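Local atomic coordinates of cyclic nucleotide-binding protein (Ruegeria pomeroyi, PDB entry 3FX3), a protein that probably acts as a DNA-binding transcription regulator of the Crp type, joining a cyclic nucleotide-binding domain to a helix-turn-helix domain. Residues B[38-41]-B[42-45]; B[79-82]-B[83-86]. All coordinates share one frame; numbering follows the deposited sequence. Where two conformers were deposited one is given.

Contact 1 of 2, residues B[38-41]-B[42-45]; sequences SYDR and GETL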
ATOM      1  N   SER B  38     -10.471  14.197 -24.095  1.00 29.05           N
ATOM      2  CA  SER B  38     -10.235  12.986 -24.871  1.00 30.25           C
ATOM      3  C   SER B  38      -8.912  13.065 -25.543  1.00 28.71           C
ATOM      4  O   SER B  38      -8.492  14.145 -25.904  1.00 27.82           O
ATOM      5  CB  SER B  38     -11.280  12.853 -25.964  1.00 30.18           C
ATOM      6  OG  SER B  38     -12.446  12.384 -25.344  1.00 37.78           O
ATOM      7  N   TYR B  39      -8.267  11.916 -25.711  1.00 28.51           N
ATOM      8  CA  TYR B  39      -6.946  11.836 -26.342  1.00 28.25           C
ATOM      9  C   TYR B  39      -6.965  10.708 -27.388  1.00 28.66           C
ATOM     10  O   TYR B  39      -7.510   9.624 -27.144  1.00 28.85           O
ATOM     11  CB  TYR B  39      -5.853  11.601 -25.281  1.00 27.58           C
ATOM     12  CG  TYR B  39      -5.743  12.739 -24.299  1.00 26.11           C
ATOM     13  CD1 TYR B  39      -6.530  12.774 -23.161  1.00 25.09           C
ATOM     14  CD2 TYR B  39      -4.872  13.802 -24.522  1.00 25.62           C
ATOM     15  CE1 TYR B  39      -6.469  13.840 -22.257  1.00 23.86           C
ATOM     16  CE2 TYR B  39      -4.796  14.859 -23.643  1.00 25.30           C
ATOM     17  CZ  TYR B  39      -5.612  14.875 -22.491  1.00 27.22           C
ATOM     18  OH  TYR B  39      -5.570  15.941 -21.592  1.00 25.31           O
ATOM     19  N   ASP B  40      -6.422  10.972 -28.566  1.00 28.63           N
ATOM     20  CA  ASP B  40      -6.233   9.906 -29.550  1.00 29.14           C
ATOM     21  C   ASP B  40      -5.058   9.041 -29.100  1.00 28.52           C
ATOM     22  O   ASP B  40      -4.203   9.467 -28.307  1.00 27.74           O
ATOM     23  CB  ASP B  40      -5.867  10.459 -30.938  1.00 29.85           C
ATOM     24  CG  ASP B  40      -6.930  11.371 -31.518  1.00 32.16           C
ATOM     25  OD1 ASP B  40      -8.100  11.253 -31.133  1.00 36.71           O
ATOM     26  OD2 ASP B  40      -6.592  12.187 -32.399  1.00 35.13           O
ATOM     27  N   ARG B  41      -5.004   7.832 -29.640  0.50 28.21           N
ATOM     28  CA  ARG B  41      -3.839   6.978 -29.468  0.50 28.34           C
ATOM     29  C   ARG B  41      -2.612   7.766 -29.871  0.50 27.25           C
ATOM     30  O   ARG B  41      -2.612   8.431 -30.908  0.50 27.09           O
ATOM     31  CB  ARG B  41      -3.918   5.745 -30.364  0.50 28.52           C
ATOM     32  CG  ARG B  41      -2.963   4.627 -29.928  0.50 30.71           C
ATOM     33  CD  ARG B  41      -2.067   4.121 -31.060  0.50 32.02           C
ATOM     34  NE  ARG B  41      -2.170   2.673 -31.211  0.50 32.80           N
ATOM     35  CZ  ARG B  41      -1.528   1.787 -30.458  0.50 32.64           C
ATOM     36  NH1 ARG B  41      -1.724   0.499 -30.671  0.50 30.43           N
ATOM     37  NH2 ARG B  41      -0.710   2.193 -29.489  0.50 32.83           N
ATOM     38  N   GLY B  42      -1.586   7.702 -29.039  1.00 26.22           N
ATOM     39  CA  GLY B  42      -0.323   8.389 -29.293  1.00 25.73           C
ATOM     40  C   GLY B  42      -0.303   9.871 -28.923  1.00 25.49           C
ATOM     41  O   GLY B  42       0.720  10.536 -29.080  1.00 23.72           O
ATOM     42  N   GLU B  43      -1.423  10.412 -28.436  1.00 25.46           N
ATOM     43  CA  GLU B  43      -1.466  11.832 -28.101  1.00 25.13           C
ATOM     44  C   GLU B  43      -0.841  12.071 -26.720  1.00 25.47           C
ATOM     45  O   GLU B  43      -1.097  11.312 -25.760  1.00 23.99           O
ATOM     46  CB  GLU B  43      -2.912  12.337 -28.122  1.00 25.73           C
ATOM     47  CG  GLU B  43      -3.009  13.872 -28.025  1.00 27.65           C
ATOM     48  CD  GLU B  43      -4.433  14.438 -28.115  1.00 28.35           C
ATOM     49  OE1 GLU B  43      -5.358  13.742 -28.601  1.00 28.32           O
ATOM     50  OE2 GLU B  43      -4.592  15.617 -27.714  1.00 28.30           O
ATOM     51  N   THR B  44      -0.073  13.156 -26.630  1.00 25.66           N
ATOM     52  CA  THR B  44       0.530  13.624 -25.398  1.00 26.65           C
ATOM     53  C   THR B  44      -0.512  14.225 -24.420  1.00 27.03           C
ATOM     54  O   THR B  44      -1.341  15.047 -24.823  1.00 27.01           O
ATOM     55  CB  THR B  44       1.598  14.682 -25.700  1.00 26.97           C
ATOM     56  OG1 THR B  44       2.671  14.058 -26.409  1.00 29.72           O
ATOM     57  CG2 THR B  44       2.139  15.346 -24.421  1.00 26.21           C
ATOM     58  N   LEU B  45      -0.462  13.792 -23.156  1.00 26.81           N
ATOM     59  CA  LEU B  45      -1.227  14.426 -22.064  1.00 26.90           C
ATOM     60  C   LEU B  45      -0.377  15.498 -21.440  1.00 27.23           C
ATOM     61  O   LEU B  45      -0.853  16.592 -21.205  1.00 27.08           O
ATOM     62  CB  LEU B  45      -1.609  13.423 -20.975  1.00 26.83           C
ATOM     63  CG  LEU B  45      -2.763  12.458 -21.244  1.00 26.09           C
ATOM     64  CD1 LEU B  45      -2.367  11.406 -22.293  1.00 24.82           C
ATOM     65  CD2 LEU B  45      -3.188  11.793 -19.928  1.00 26.11           C
TER
HETATM   66  O   HOH W   1      -6.852  16.200 -26.369  1.00 30.19           O
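Glu43 reaches back across a tight turn and takes the backbone N-H of Asp40 on its carboxylate: Asp40 N lies 3.0 Å from Glu43 OE1, on the anti side of the group and 24° out of its plane. In return Glu43 N donates to Asp40 O over 2.9 Å, the bond that closes a type II beta turn from Asp40 to Glu43. Gly42 holds the third position of this turn with positive phi, a conformation that favours glycine. The turn carries the chain from strand 35-39 to strand 44-46, which belong to the two facing sheets of the cyclic nucleotide-binding beta-roll. The second carboxylate oxygen is used as well, since a water bridges Glu43 OE2 and Ser38 O with 2.7 Å to each, so the group is tied both to the end of the strand, at Ser38 through water, and to the turn, at Asp40. CG of Glu43 stands anti to the backbone N (chi1 -170°) and the chain runs straight beyond it, which lets the acid span the turn. On its way it crosses the Tyr39 side chain at about a right angle, CD of Glu43 lying 3.7 Å from CD2 of the ring. Asp40 OD2 comes within 4.3 Å of Glu43 OE1, two like charges that probably raise each other's proton affinity somewhat; Asp40 OD1 bonds a glycerol, probably from the crystallisation liquor. The Tyr39 hydroxyl bonds His111 NE2 of strand 107-113. Leu45 packs over one face of the same ring in a CH-pi contact, its CG 3.9 Å from the centroid of the Tyr39 ring and almost straight above the centre.

Contact 2 of 2, residues B[79-82]-B[83-86]; sequences VFTR and GESF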
ATOM      1  N   VAL B  79       1.802   2.172 -16.420  1.00 28.72           N
ATOM      2  CA  VAL B  79       0.595   2.309 -17.204  1.00 28.50           C
ATOM      3  C   VAL B  79      -0.617   2.370 -16.307  1.00 27.91           C
ATOM      4  O   VAL B  79      -0.694   1.649 -15.310  1.00 29.04           O
ATOM      5  CB  VAL B  79       0.420   1.199 -18.249  1.00 28.43           C
ATOM      6  CG1 VAL B  79       1.429   1.380 -19.314  1.00 29.50           C
ATOM      7  CG2 VAL B  79       0.542  -0.195 -17.624  1.00 29.19           C
ATOM      8  N   PHE B  80      -1.561   3.235 -16.650  1.00 27.39           N
ATOM      9  CA  PHE B  80      -2.809   3.401 -15.878  1.00 27.19           C
ATOM     10  C   PHE B  80      -4.001   3.262 -16.776  1.00 27.12           C
ATOM     11  O   PHE B  80      -3.922   3.583 -17.967  1.00 26.42           O
ATOM     12  CB  PHE B  80      -2.846   4.782 -15.200  1.00 26.49           C
ATOM     13  CG  PHE B  80      -1.825   4.938 -14.112  1.00 27.94           C
ATOM     14  CD1 PHE B  80      -2.028   4.366 -12.876  1.00 30.55           C
ATOM     15  CD2 PHE B  80      -0.628   5.612 -14.342  1.00 28.53           C
ATOM     16  CE1 PHE B  80      -1.060   4.485 -11.865  1.00 32.34           C
ATOM     17  CE2 PHE B  80       0.323   5.736 -13.349  1.00 29.40           C
ATOM     18  CZ  PHE B  80       0.120   5.185 -12.115  1.00 28.64           C
ATOM     19  N   THR B  81      -5.121   2.833 -16.193  1.00 27.24           N
ATOM     20  CA  THR B  81      -6.331   2.600 -16.947  1.00 27.12           C
ATOM     21  C   THR B  81      -7.567   3.071 -16.161  1.00 27.33           C
ATOM     22  O   THR B  81      -7.443   3.745 -15.147  1.00 26.76           O
ATOM     23  CB  THR B  81      -6.450   1.106 -17.394  1.00 27.44           C
ATOM     24  OG1 THR B  81      -7.482   0.987 -18.386  1.00 27.89           O
ATOM     25  CG2 THR B  81      -6.757   0.186 -16.234  1.00 24.62           C
ATOM     26  N   ARG B  82      -8.748   2.758 -16.659  1.00 28.63           N
ATOM     27  CA  ARG B  82      -9.997   3.333 -16.113  1.00 30.81           C
ATOM     28  C   ARG B  82     -10.138   3.151 -14.625  1.00 30.19           C
ATOM     29  O   ARG B  82      -9.819   2.099 -14.092  1.00 30.31           O
ATOM     30  CB  ARG B  82     -11.246   2.808 -16.817  1.00 31.61           C
ATOM     31  CG  ARG B  82     -11.708   1.509 -16.400  1.00 35.99           C
ATOM     32  CD  ARG B  82     -12.690   0.879 -17.441  1.00 42.44           C
ATOM     33  NE  ARG B  82     -14.083   1.293 -17.303  1.00 45.42           N
ATOM     34  CZ  ARG B  82     -14.903   0.882 -16.336  1.00 49.36           C
ATOM     35  NH1 ARG B  82     -14.463   0.066 -15.381  1.00 50.96           N
ATOM     36  NH2 ARG B  82     -16.175   1.288 -16.316  1.00 50.24           N
ATOM     37  N   GLY B  83     -10.553   4.230 -13.971  1.00 29.69           N
ATOM     38  CA  GLY B  83     -10.738   4.278 -12.531  1.00 29.20           C
ATOM     39  C   GLY B  83      -9.463   4.511 -11.752  1.00 28.57           C
ATOM     40  O   GLY B  83      -9.453   4.343 -10.551  1.00 28.11           O
ATOM     41  N   GLU B  84      -8.374   4.889 -12.410  1.00 28.32           N
ATOM     42  CA  GLU B  84      -7.111   5.081 -11.693  1.00 27.89           C
ATOM     43  C   GLU B  84      -6.627   6.504 -11.810  1.00 27.84           C
ATOM     44  O   GLU B  84      -6.699   7.109 -12.903  1.00 27.69           O
ATOM     45  CB  GLU B  84      -6.034   4.117 -12.206  1.00 28.99           C
ATOM     46  CG  GLU B  84      -6.446   2.649 -12.077  1.00 29.65           C
ATOM     47  CD  GLU B  84      -5.368   1.681 -12.573  1.00 34.16           C
ATOM     48  OE1 GLU B  84      -4.682   1.931 -13.599  1.00 32.26           O
ATOM     49  OE2 GLU B  84      -5.205   0.643 -11.907  1.00 36.97           O
ATOM     50  N   SER B  85      -6.131   7.041 -10.694  1.00 26.77           N
ATOM     51  CA  SER B  85      -5.614   8.411 -10.668  1.00 27.03           C
ATOM     52  C   SER B  85      -4.107   8.396 -10.656  1.00 26.67           C
ATOM     53  O   SER B  85      -3.497   7.410 -10.273  1.00 26.59           O
ATOM     54  CB  SER B  85      -6.104   9.195  -9.438  1.00 26.92           C
ATOM     55  OG  SER B  85      -5.734   8.561  -8.229  1.00 26.78           O
ATOM     56  N   PHE B  86      -3.504   9.490 -11.087  1.00 26.48           N
ATOM     57  CA  PHE B  86      -2.064   9.636 -10.957  1.00 26.01           C
ATOM     58  C   PHE B  86      -1.693  11.122 -10.983  1.00 26.46           C
ATOM     59  O   PHE B  86      -2.512  11.962 -11.368  1.00 26.93           O
ATOM     60  CB  PHE B  86      -1.338   8.835 -12.064  1.00 26.62           C
ATOM     61  CG  PHE B  86      -1.637   9.308 -13.477  1.00 25.97           C
ATOM     62  CD1 PHE B  86      -2.693   8.805 -14.170  1.00 26.12           C
ATOM     63  CD2 PHE B  86      -0.848  10.266 -14.086  1.00 29.51           C
ATOM     64  CE1 PHE B  86      -2.985   9.235 -15.448  1.00 27.93           C
ATOM     65  CE2 PHE B  86      -1.114  10.682 -15.388  1.00 28.15           C
ATOM     66  CZ  PHE B  86      -2.205  10.167 -16.062  1.00 27.32           C
TER
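Gly83 stands between Thr81 and Glu84, whose backbones meet round a type II beta turn, and takes its third place; its positive phi (82°) is one that glycine adopts readily. The turn's own bond, Glu84 N to Thr81 O at 3.1 Å, is weak. A firmer grip comes from the Glu84 side chain, whose OE1 accepts the backbone N-H of Thr81: Thr81 N to Glu84 OE1 measures 2.8 Å, with the donor on the anti side and 29° out of the carboxylate plane. CG of Glu84 lies beside its own backbone N (chi1 -58°), and from there the extended chain passes over Thr81 O to reach that N-H. The same OE1 sits at the edge of the Phe80 ring, 3.7 Å from Phe80 CD1, while OE2 makes a salt bridge with Arg187, in helix 182-187 of the part assigned to the Crp-like helix-turn-helix family. Here the chain leaves strand 74-81 for strand 84-86, crossing from one sheet of the cyclic nucleotide-binding beta-roll to the other. The CB of Ser85 points away from 79-82, and its OG bonds Glu88 and the backbone N of Leu18. Phe86 comes back toward the first strand and lays its CB over one face of the Phe80 ring, 4.0 Å from the centroid of that ring and displaced toward the rim. Beyond CB the two rings run nearly parallel, but are slid so far that they barely overlap; the closest ring atoms, Phe86 CD1 and Phe80 CD2, are 3.8 Å apart.

How the contacts relate
Both contacts are type II turns that pass the chain between the same two four-stranded sheets, contact 1 joining an outermost strand of one to an outermost strand of the other at one side, contact 2 doing so at the other. Their centres are about 14 Å apart. The plan recurs: an Arg-Gly-Glu run, a glutamate carboxylate accepting a backbone N-H, an aromatic ring covered by an apolar residue. Place changes the chemistry. At the surface, 38-45 adds a water bridge and, at Asp40, a probably adventitious glycerol, and packs a tyrosine under leucine; near the chain centre, 79-86 is partly buried, pairs two phenylalanines, and sends Arg82 and Glu84 into salt bridges with Asp167 and Arg187.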